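Local coordinates for long form D7clu1 salivary protein (Culex quinquefasciatus, PDB 6V4C), which binds and sequesters adenine nucleotides, above all ATP and ADP, inhibiting platelet aggregation and hemostasis in the host during mosquito blood feeding, at residues C242-D245 and L251-K254; L209-E214 and L256-V261; S149-C154 and R189-M194. All coordinates share one frame; numbering follows the deposited sequence.

Contact 1: residues C242-D245 and L251-K254; sequences CIYD and LFMK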
loop_
_atom_site.group_PDB
_atom_site.type_symbol
_atom_site.label_atom_id
_atom_site.label_comp_id
_atom_site.label_asym_id
_atom_site.label_seq_id
_atom_site.Cartn_x
_atom_site.Cartn_y
_atom_site.Cartn_z
ATOM N N CYS A 242 0.228 7.601 -20.966
ATOM C CA CYS A 242 1.625 7.770 -21.352
ATOM C C CYS A 242 2.450 6.535 -21.000
ATOM O O CYS A 242 3.276 6.083 -21.801
ATOM C CB CYS A 242 2.191 9.037 -20.702
ATOM S SG CYS A 242 1.657 10.593 -21.512
ATOM N N ILE A 243 2.230 5.967 -19.811
ATOM C CA ILE A 243 2.912 4.732 -19.428
ATOM C C ILE A 243 2.452 3.574 -20.305
ATOM O O ILE A 243 3.260 2.745 -20.745
ATOM C CB ILE A 243 2.666 4.443 -17.936
ATOM C CG1 ILE A 243 3.141 5.616 -17.076
ATOM C CG2 ILE A 243 3.342 3.140 -17.525
ATOM C CD1 ILE A 243 2.502 5.657 -15.707
ATOM N N TYR A 244 1.144 3.495 -20.557
ATOM C CA TYR A 244 0.581 2.475 -21.439
ATOM C C TYR A 244 1.260 2.490 -22.805
ATOM O O TYR A 244 1.675 1.444 -23.319
ATOM C CB TYR A 244 -0.919 2.755 -21.578
ATOM C CG TYR A 244 -1.752 1.707 -22.283
ATOM C CD1 TYR A 244 -1.769 1.617 -23.670
ATOM C CD2 TYR A 244 -2.572 0.848 -21.561
ATOM C CE1 TYR A 244 -2.551 0.677 -24.315
ATOM C CE2 TYR A 244 -3.357 -0.093 -22.197
ATOM C CZ TYR A 244 -3.343 -0.175 -23.574
ATOM O OH TYR A 244 -4.127 -1.110 -24.209
ATOM N N ASP A 245 1.387 3.675 -23.406
ATOM C CA ASP A 245 1.975 3.770 -24.739
ATOM C C ASP A 245 3.468 3.468 -24.713
ATOM O O ASP A 245 3.996 2.846 -25.642
ATOM C CB ASP A 245 1.717 5.155 -25.331
ATOM C CG ASP A 245 0.251 5.404 -25.613
ATOM O OD1 ASP A 245 -0.497 4.421 -25.800
ATOM O OD2 ASP A 245 -0.154 6.584 -25.647
ATOM N N LEU A 251 2.980 -5.551 -22.142
ATOM C CA LEU A 251 3.732 -5.425 -20.899
ATOM C C LEU A 251 2.930 -4.675 -19.843
ATOM O O LEU A 251 2.938 -5.055 -18.665
ATOM C CB LEU A 251 5.067 -4.732 -21.158
ATOM C CG LEU A 251 5.943 -4.513 -19.930
ATOM C CD1 LEU A 251 6.206 -5.835 -19.223
ATOM C CD2 LEU A 251 7.248 -3.847 -20.331
ATOM N N PHE A 252 2.232 -3.612 -20.250
ATOM C CA PHE A 252 1.452 -2.818 -19.306
ATOM C C PHE A 252 0.414 -3.676 -18.593
ATOM O O PHE A 252 0.277 -3.615 -17.364
ATOM C CB PHE A 252 0.783 -1.652 -20.041
ATOM C CG PHE A 252 0.083 -0.675 -19.133
ATOM C CD1 PHE A 252 0.761 0.415 -18.618
ATOM C CD2 PHE A 252 -1.253 -0.843 -18.804
ATOM C CE1 PHE A 252 0.122 1.321 -17.788
ATOM C CE2 PHE A 252 -1.896 0.059 -17.975
ATOM C CZ PHE A 252 -1.207 1.145 -17.466
ATOM N N MET A 253 -0.324 -4.494 -19.351
ATOM C CA MET A 253 -1.356 -5.330 -18.745
ATOM C C MET A 253 -0.759 -6.444 -17.899
ATOM O O MET A 253 -1.345 -6.829 -16.880
ATOM C CB MET A 253 -2.282 -5.907 -19.818
ATOM C CG MET A 253 -3.147 -4.859 -20.476
ATOM S SD MET A 253 -3.820 -3.714 -19.258
ATOM C CE MET A 253 -4.941 -4.785 -18.354
ATOM N N LYS A 254 0.391 -6.982 -18.305
ATOM C CA LYS A 254 1.086 -7.951 -17.467
ATOM C C LYS A 254 1.423 -7.353 -16.105
ATOM O O LYS A 254 1.273 -8.016 -15.072
ATOM C CB LYS A 254 2.351 -8.430 -18.178
ATOM C CG LYS A 254 3.137 -9.485 -17.418
ATOM C CD LYS A 254 4.423 -9.834 -18.152
ATOM C CE LYS A 254 5.264 -10.825 -17.364
ATOM N NZ LYS A 254 6.515 -11.186 -18.092
#
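Between 242-245 and 251-254 the backbones come nearest at Y244 and F252, with their CA atoms 5.8 Å apart. F252 points at the other helix and is the residue both partners touch. Its CG lies anti to the backbone N (chi1 -173°), which sends the ring across to I243 and Y244. Y244 CB sits over the ring face, 4.2 Å from the centroid and close to the ring normal, a CH-pi contact. Further out, Y244 CD2 comes down on the same ring at F252 CD2, 3.5 Å away. The two rings are oblique, with planes at 54° and centroids 5.1 Å apart. The two helices follow each other directly in an all-helical PBP/GOBP-type domain, and the C228-C242 disulfide ties the first of them to the chain before it. I243 meets F252 from another direction. Its CG2 methyl lies at the ring edge, near the ring plane, 3.7 Å from F252 CE1. Y240 adds an edge-to-face contact to the same phenylalanine. The polar end of Y244 leaves this apolar cluster. Its OH hydrogen-bonds to the carbonyl of H172 and more weakly to E249; these two residues also bind a zinc ion.

Contact 2: residues L209-E214 and L256-V261; sequences LHAVNE and LDYIEV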
loop_
_atom_site.group_PDB
_atom_site.type_symbol
_atom_site.label_atom_id
_atom_site.label_comp_id
_atom_site.label_asym_id
_atom_site.label_seq_id
_atom_site.Cartn_x
_atom_site.Cartn_y
_atom_site.Cartn_z
ATOM N N LEU A 209 6.855 -3.266 -12.416
ATOM C CA LEU A 209 7.615 -3.939 -13.466
ATOM C C LEU A 209 8.533 -5.006 -12.884
ATOM O O LEU A 209 8.627 -6.120 -13.415
ATOM C CB LEU A 209 8.437 -2.916 -14.250
ATOM C CG LEU A 209 7.716 -2.082 -15.309
ATOM C CD1 LEU A 209 8.572 -0.882 -15.678
ATOM C CD2 LEU A 209 7.429 -2.928 -16.534
ATOM N N HIS A 210 9.234 -4.677 -11.799
ATOM C CA HIS A 210 10.135 -5.646 -11.186
ATOM C C HIS A 210 9.370 -6.810 -10.565
ATOM O O HIS A 210 9.904 -7.922 -10.476
ATOM C CB HIS A 210 11.034 -4.946 -10.166
ATOM C CG HIS A 210 11.800 -3.789 -10.734
ATOM N ND1 HIS A 210 12.325 -2.786 -9.950
ATOM C CD2 HIS A 210 12.121 -3.475 -12.012
ATOM C CE1 HIS A 210 12.937 -1.903 -10.720
ATOM N NE2 HIS A 210 12.830 -2.300 -11.974
ATOM N N ALA A 211 8.118 -6.584 -10.153
ATOM C CA ALA A 211 7.318 -7.664 -9.580
ATOM C C ALA A 211 7.046 -8.769 -10.594
ATOM O O ALA A 211 6.949 -9.942 -10.219
ATOM C CB ALA A 211 6.009 -7.112 -9.014
ATOM N N VAL A 212 6.915 -8.420 -11.870
ATOM C CA VAL A 212 6.723 -9.407 -12.926
ATOM C C VAL A 212 8.045 -9.794 -13.591
ATOM O O VAL A 212 8.046 -10.314 -14.707
ATOM C CB VAL A 212 5.662 -8.974 -13.951
ATOM C CG1 VAL A 212 4.323 -8.785 -13.269
ATOM C CG2 VAL A 212 6.093 -7.696 -14.665
ATOM N N ASN A 213 9.173 -9.535 -12.925
ATOM C CA ASN A 213 10.500 -9.966 -13.375
ATOM C C ASN A 213 10.967 -9.256 -14.647
ATOM O O ASN A 213 11.802 -9.781 -15.386
ATOM C CB ASN A 213 10.613 -11.490 -13.495
ATOM C CG ASN A 213 10.312 -12.199 -12.186
ATOM O OD1 ASN A 213 10.640 -11.702 -11.108
ATOM N ND2 ASN A 213 9.680 -13.363 -12.275
ATOM N N GLU A 214 10.447 -8.063 -14.912
ATOM C CA GLU A 214 10.962 -7.217 -15.978
ATOM C C GLU A 214 12.122 -6.387 -15.434
ATOM O O GLU A 214 12.167 -6.062 -14.244
ATOM C CB GLU A 214 9.858 -6.286 -16.482
ATOM C CG GLU A 214 10.110 -5.677 -17.854
ATOM C CD GLU A 214 9.889 -6.669 -18.980
ATOM O OE1 GLU A 214 10.292 -6.365 -20.122
ATOM O OE2 GLU A 214 9.313 -7.749 -18.725
ATOM N N LEU A 256 -0.163 -4.655 -14.708
ATOM C CA LEU A 256 -1.398 -4.294 -14.021
ATOM C C LEU A 256 -2.131 -5.520 -13.491
ATOM O O LEU A 256 -2.679 -5.484 -12.385
ATOM C CB LEU A 256 -2.300 -3.489 -14.954
ATOM C CG LEU A 256 -2.688 -2.114 -14.424
ATOM C CD1 LEU A 256 -1.452 -1.259 -14.211
ATOM C CD2 LEU A 256 -3.661 -1.440 -15.368
ATOM N N ASP A 257 -2.170 -6.607 -14.270
ATOM C CA ASP A 257 -2.845 -7.817 -13.807
ATOM C C ASP A 257 -2.248 -8.312 -12.496
ATOM O O ASP A 257 -2.978 -8.712 -11.585
ATOM C CB ASP A 257 -2.766 -8.919 -14.864
ATOM C CG ASP A 257 -3.669 -8.660 -16.053
ATOM O OD1 ASP A 257 -4.658 -7.911 -15.911
ATOM O OD2 ASP A 257 -3.388 -9.215 -17.135
ATOM N N TYR A 258 -0.919 -8.290 -12.383
ATOM C CA TYR A 258 -0.284 -8.775 -11.162
ATOM C C TYR A 258 -0.503 -7.810 -10.005
ATOM O O TYR A 258 -0.742 -8.241 -8.870
ATOM C CB TYR A 258 1.200 -9.022 -11.413
ATOM C CG TYR A 258 1.880 -9.838 -10.344
ATOM C CD1 TYR A 258 1.253 -10.942 -9.776
ATOM C CD2 TYR A 258 3.160 -9.519 -9.916
ATOM C CE1 TYR A 258 1.880 -11.693 -8.802
ATOM C CE2 TYR A 258 3.796 -10.266 -8.945
ATOM C CZ TYR A 258 3.154 -11.351 -8.391
ATOM O OH TYR A 258 3.792 -12.091 -7.424
ATOM N N ILE A 259 -0.437 -6.500 -10.268
ATOM C CA ILE A 259 -0.835 -5.521 -9.258
ATOM C C ILE A 259 -2.246 -5.810 -8.761
ATOM O O ILE A 259 -2.506 -5.822 -7.552
ATOM C CB ILE A 259 -0.711 -4.087 -9.807
ATOM C CG1 ILE A 259 0.759 -3.690 -9.966
ATOM C CG2 ILE A 259 -1.442 -3.110 -8.897
ATOM C CD1 ILE A 259 0.968 -2.378 -10.713
ATOM N N GLU A 260 -3.174 -6.053 -9.689
ATOM C CA GLU A 260 -4.563 -6.297 -9.303
ATOM C C GLU A 260 -4.681 -7.504 -8.384
ATOM O O GLU A 260 -5.348 -7.442 -7.344
ATOM C CB GLU A 260 -5.435 -6.490 -10.542
ATOM C CG GLU A 260 -6.874 -6.794 -10.183
ATOM C CD GLU A 260 -7.843 -6.576 -11.321
ATOM O OE1 GLU A 260 -7.413 -6.593 -12.494
ATOM O OE2 GLU A 260 -9.041 -6.385 -11.034
ATOM N N VAL A 261 -4.043 -8.618 -8.755
ATOM C CA VAL A 261 -4.110 -9.826 -7.936
ATOM C C VAL A 261 -3.561 -9.563 -6.538
ATOM O O VAL A 261 -4.141 -9.994 -5.534
ATOM C CB VAL A 261 -3.393 -10.998 -8.633
ATOM C CG1 VAL A 261 -3.147 -12.134 -7.652
ATOM C CG2 VAL A 261 -4.213 -11.492 -9.810
#
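Y258 carries this contact from the side of helix 249-263, and A211 and V212 receive it at the end of helix 202-211. Along 256-261, the first residue, L256, points away from 209-214 and packs on F151 and W193. D257 follows, against helix 279-292. Y258 comes next and points at the other segment, with its CA 7.3 Å from that of V212. CG anti to the backbone N (chi1 -166°) carries the ring out toward the chain turn at 211-212. V212 CG1 fits beside the root of the ring, 3.6 Å from Y258 CD2 and equally near Y258 CB. The valine and the tyrosine lie alongside, head to tail. A211 meets the ring further along: its CB is 3.8 Å from Y258 CD2, and its carbonyl O is 3.4 Å from Y258 CE2. Both V212 CG1 and A211 O approach the ring obliquely. Y277 makes an edge-to-face pair with the same ring.

The receiving surface is shaped by a Schellman motif. N213, with positive phi, is its C-prime residue, and the E214 N to L209 O bond helps close the turn that ends the helix.

I259 then reaches M191, while E260 forms a salt bridge with R170 and a hydrogen bond with S149. V261 packs on M282 of helix 279-292.

No hydrogen bond crosses between the two segments, so the join rests on shape and apolar burial. A211 O, the polar atom of 209-214 that meets the ring, comes to CE2 at a slant; such a contact may be weakly favourable in electrostatic terms.

Contact 3: residues S149-C154 and R189-M194; sequences SIFRFC and RGMRWM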
loop_
_atom_site.group_PDB
_atom_site.type_symbol
_atom_site.label_atom_id
_atom_site.label_comp_id
_atom_site.label_asym_id
_atom_site.label_seq_id
_atom_site.Cartn_x
_atom_site.Cartn_y
_atom_site.Cartn_z
ATOM N N SER A 149 -10.119 -6.332 -5.199
ATOM C CA SER A 149 -9.007 -5.659 -5.853
ATOM C C SER A 149 -9.280 -4.162 -5.966
ATOM O O SER A 149 -10.419 -3.700 -5.872
ATOM C CB SER A 149 -8.729 -6.254 -7.237
ATOM O OG SER A 149 -9.555 -5.683 -8.239
ATOM N N ILE A 150 -8.202 -3.398 -6.157
ATOM C CA ILE A 150 -8.338 -1.950 -6.281
ATOM C C ILE A 150 -9.106 -1.590 -7.549
ATOM O O ILE A 150 -9.914 -0.652 -7.557
ATOM C CB ILE A 150 -6.959 -1.263 -6.203
ATOM C CG1 ILE A 150 -7.093 0.257 -6.334
ATOM C CG2 ILE A 150 -6.024 -1.805 -7.277
ATOM C CD1 ILE A 150 -7.858 0.913 -5.204
ATOM N N PHE A 151 -8.897 -2.351 -8.627
ATOM C CA PHE A 151 -9.595 -2.065 -9.876
ATOM C C PHE A 151 -11.081 -2.376 -9.766
ATOM O O PHE A 151 -11.918 -1.621 -10.274
ATOM C CB PHE A 151 -8.957 -2.839 -11.032
ATOM C CG PHE A 151 -7.523 -2.477 -11.274
ATOM C CD1 PHE A 151 -7.196 -1.347 -12.001
ATOM C CD2 PHE A 151 -6.502 -3.255 -10.759
ATOM C CE1 PHE A 151 -5.874 -1.002 -12.216
ATOM C CE2 PHE A 151 -5.176 -2.916 -10.974
ATOM C CZ PHE A 151 -4.865 -1.789 -11.701
ATOM N N ARG A 152 -11.429 -3.484 -9.108
ATOM C CA ARG A 152 -12.836 -3.814 -8.914
ATOM C C ARG A 152 -13.493 -2.838 -7.946
ATOM O O ARG A 152 -14.632 -2.409 -8.162
ATOM C CB ARG A 152 -12.963 -5.257 -8.420
ATOM C CG ARG A 152 -14.382 -5.700 -8.092
ATOM C CD ARG A 152 -15.294 -5.617 -9.302
ATOM N NE ARG A 152 -16.650 -6.058 -8.974
ATOM C CZ ARG A 152 -17.707 -5.880 -9.761
ATOM N NH1 ARG A 152 -17.573 -5.266 -10.927
ATOM N NH2 ARG A 152 -18.900 -6.313 -9.375
ATOM N N PHE A 153 -12.777 -2.464 -6.882
ATOM C CA PHE A 153 -13.305 -1.486 -5.940
ATOM C C PHE A 153 -13.595 -0.157 -6.631
ATOM O O PHE A 153 -14.640 0.461 -6.392
ATOM C CB PHE A 153 -12.328 -1.297 -4.781
ATOM C CG PHE A 153 -12.811 -0.330 -3.743
ATOM C CD1 PHE A 153 -13.751 -0.720 -2.803
ATOM C CD2 PHE A 153 -12.331 0.970 -3.709
ATOM C CE1 PHE A 153 -14.204 0.170 -1.846
ATOM C CE2 PHE A 153 -12.779 1.861 -2.755
ATOM C CZ PHE A 153 -13.717 1.460 -1.824
ATOM N N CYS A 154 -12.686 0.293 -7.502
ATOM C CA CYS A 154 -12.917 1.528 -8.248
ATOM C C CYS A 154 -13.958 1.330 -9.346
ATOM O O CYS A 154 -14.776 2.222 -9.600
ATOM C CB CYS A 154 -11.610 2.033 -8.862
ATOM S SG CYS A 154 -10.358 2.605 -7.683
ATOM N N ARG A 189 -4.232 6.305 -8.168
ATOM C CA ARG A 189 -4.007 6.677 -6.774
ATOM C C ARG A 189 -4.029 5.452 -5.864
ATOM O O ARG A 189 -3.236 5.360 -4.919
ATOM C CB ARG A 189 -5.035 7.716 -6.323
ATOM C CG ARG A 189 -4.864 9.085 -6.981
ATOM C CD ARG A 189 -5.987 10.039 -6.596
ATOM N NE ARG A 189 -5.744 11.398 -7.080
ATOM C CZ ARG A 189 -5.129 12.347 -6.380
ATOM N NH1 ARG A 189 -4.688 12.093 -5.155
ATOM N NH2 ARG A 189 -4.952 13.552 -6.903
ATOM N N GLY A 190 -4.923 4.500 -6.137
ATOM C CA GLY A 190 -4.980 3.295 -5.323
ATOM C C GLY A 190 -3.728 2.446 -5.438
ATOM O O GLY A 190 -3.294 1.828 -4.463
ATOM N N MET A 191 -3.133 2.401 -6.633
ATOM C CA MET A 191 -1.859 1.724 -6.844
ATOM C C MET A 191 -0.678 2.510 -6.296
ATOM O O MET A 191 0.442 1.988 -6.296
ATOM C CB MET A 191 -1.616 1.499 -8.339
ATOM C CG MET A 191 -2.519 0.473 -9.004
ATOM S SD MET A 191 -1.993 0.138 -10.703
ATOM C CE MET A 191 -2.383 1.693 -11.507
ATOM N N ARG A 192 -0.895 3.746 -5.854
ATOM C CA ARG A 192 0.172 4.654 -5.433
ATOM C C ARG A 192 1.100 5.045 -6.582
ATOM O O ARG A 192 2.197 5.562 -6.351
ATOM C CB ARG A 192 0.961 4.137 -4.222
ATOM C CG ARG A 192 0.325 4.428 -2.858
ATOM C CD ARG A 192 -0.987 3.673 -2.636
ATOM N NE ARG A 192 -1.412 3.733 -1.238
ATOM C CZ ARG A 192 -2.487 3.119 -0.752
ATOM N NH1 ARG A 192 -3.265 2.398 -1.547
ATOM N NH2 ARG A 192 -2.787 3.229 0.534
ATOM N N TRP A 193 0.687 4.797 -7.829
ATOM C CA TRP A 193 1.401 5.384 -8.960
ATOM C C TRP A 193 1.306 6.903 -8.919
ATOM O O TRP A 193 2.251 7.608 -9.294
ATOM C CB TRP A 193 0.839 4.865 -10.282
ATOM C CG TRP A 193 1.243 3.460 -10.616
ATOM C CD1 TRP A 193 1.761 2.527 -9.766
ATOM C CD2 TRP A 193 1.174 2.836 -11.904
ATOM N NE1 TRP A 193 2.015 1.356 -10.445
ATOM C CE2 TRP A 193 1.661 1.521 -11.757
ATOM C CE3 TRP A 193 0.745 3.261 -13.166
ATOM C CZ2 TRP A 193 1.730 0.628 -12.825
ATOM C CZ3 TRP A 193 0.813 2.370 -14.226
ATOM C CH2 TRP A 193 1.302 1.069 -14.047
ATOM N N MET A 194 0.161 7.419 -8.484
ATOM C CA MET A 194 -0.018 8.832 -8.185
ATOM C C MET A 194 -0.137 8.972 -6.677
ATOM O O MET A 194 -0.925 8.261 -6.045
ATOM C CB MET A 194 -1.281 9.379 -8.859
ATOM C CG MET A 194 -1.462 10.889 -8.728
ATOM S SD MET A 194 -3.083 11.462 -9.285
ATOM C CE MET A 194 -2.689 12.345 -10.787
#
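I150 and G190 form one half of this contact, and F151 and M191 the other. The CA atoms of I150 and G190 are 6.3 Å apart, where the first turn of helix 150-158 meets the last turn of helix 179-190. I150 points at the glycine. Its CG1 branch is anti to the backbone N (chi1 180°), which brings CD1 to 3.7 Å from G190 CA. G190 has no side chain, and the methyl packs straight against the glycine backbone, too close to leave room for a CB.

M191 has the largest buried area of the four. Its chain bends at chi3, and SD reaches the end of the F151 ring, 3.6 Å from F151 CZ. This is a Met-aromatic contact made obliquely, with SD 67° off the ring normal. The methyl CE of M191 lies over the centre of the W193 ring, 3.7 Å above its plane, so the end of the methionine touches two aromatic rings, F151 through SD and W193 through CE.

Both helix ends are capped. S149 is the N-cap of helix 150-158 and its OG accepts from R152 N. R192, with positive phi, completes a Schellman motif. Separately, its side-chain NH1 bonds to G190 O at 3.0 Å. The same NH1 forms a salt bridge with E9, a residue of the ADP pocket, and K144 of the ADP site touches I150.

The contact is thus apolar, with sulfur against an aromatic ring and a methyl against bare backbone. Polar groups at its border find partners beside it: S149 OG also bonds to E260, and the R192-E9 bridge links this region to the N-terminal domain.

Contact 3 comes first along the chain. It brings helix 150-158 against the end of helix 179-190 and closes a loop of 34 residues. Contact 2 opens after it, from the end of helix 202-211, and closes on helix 249-263 after 41 residues. Contact 1 is nested inside that loop and joins helix 235-247 to helix 249-263 across only five residues. Contacts 1 and 2 therefore share helix 249-263, and they touch through L251 and L209. W193 of contact 3 packs on F252 of contact 1. Contacts 1 and 2 bring helices 235-247 and 202-211 onto helix 249-263, and F151 and W193 of contact 3 pack on L256 of that same helix.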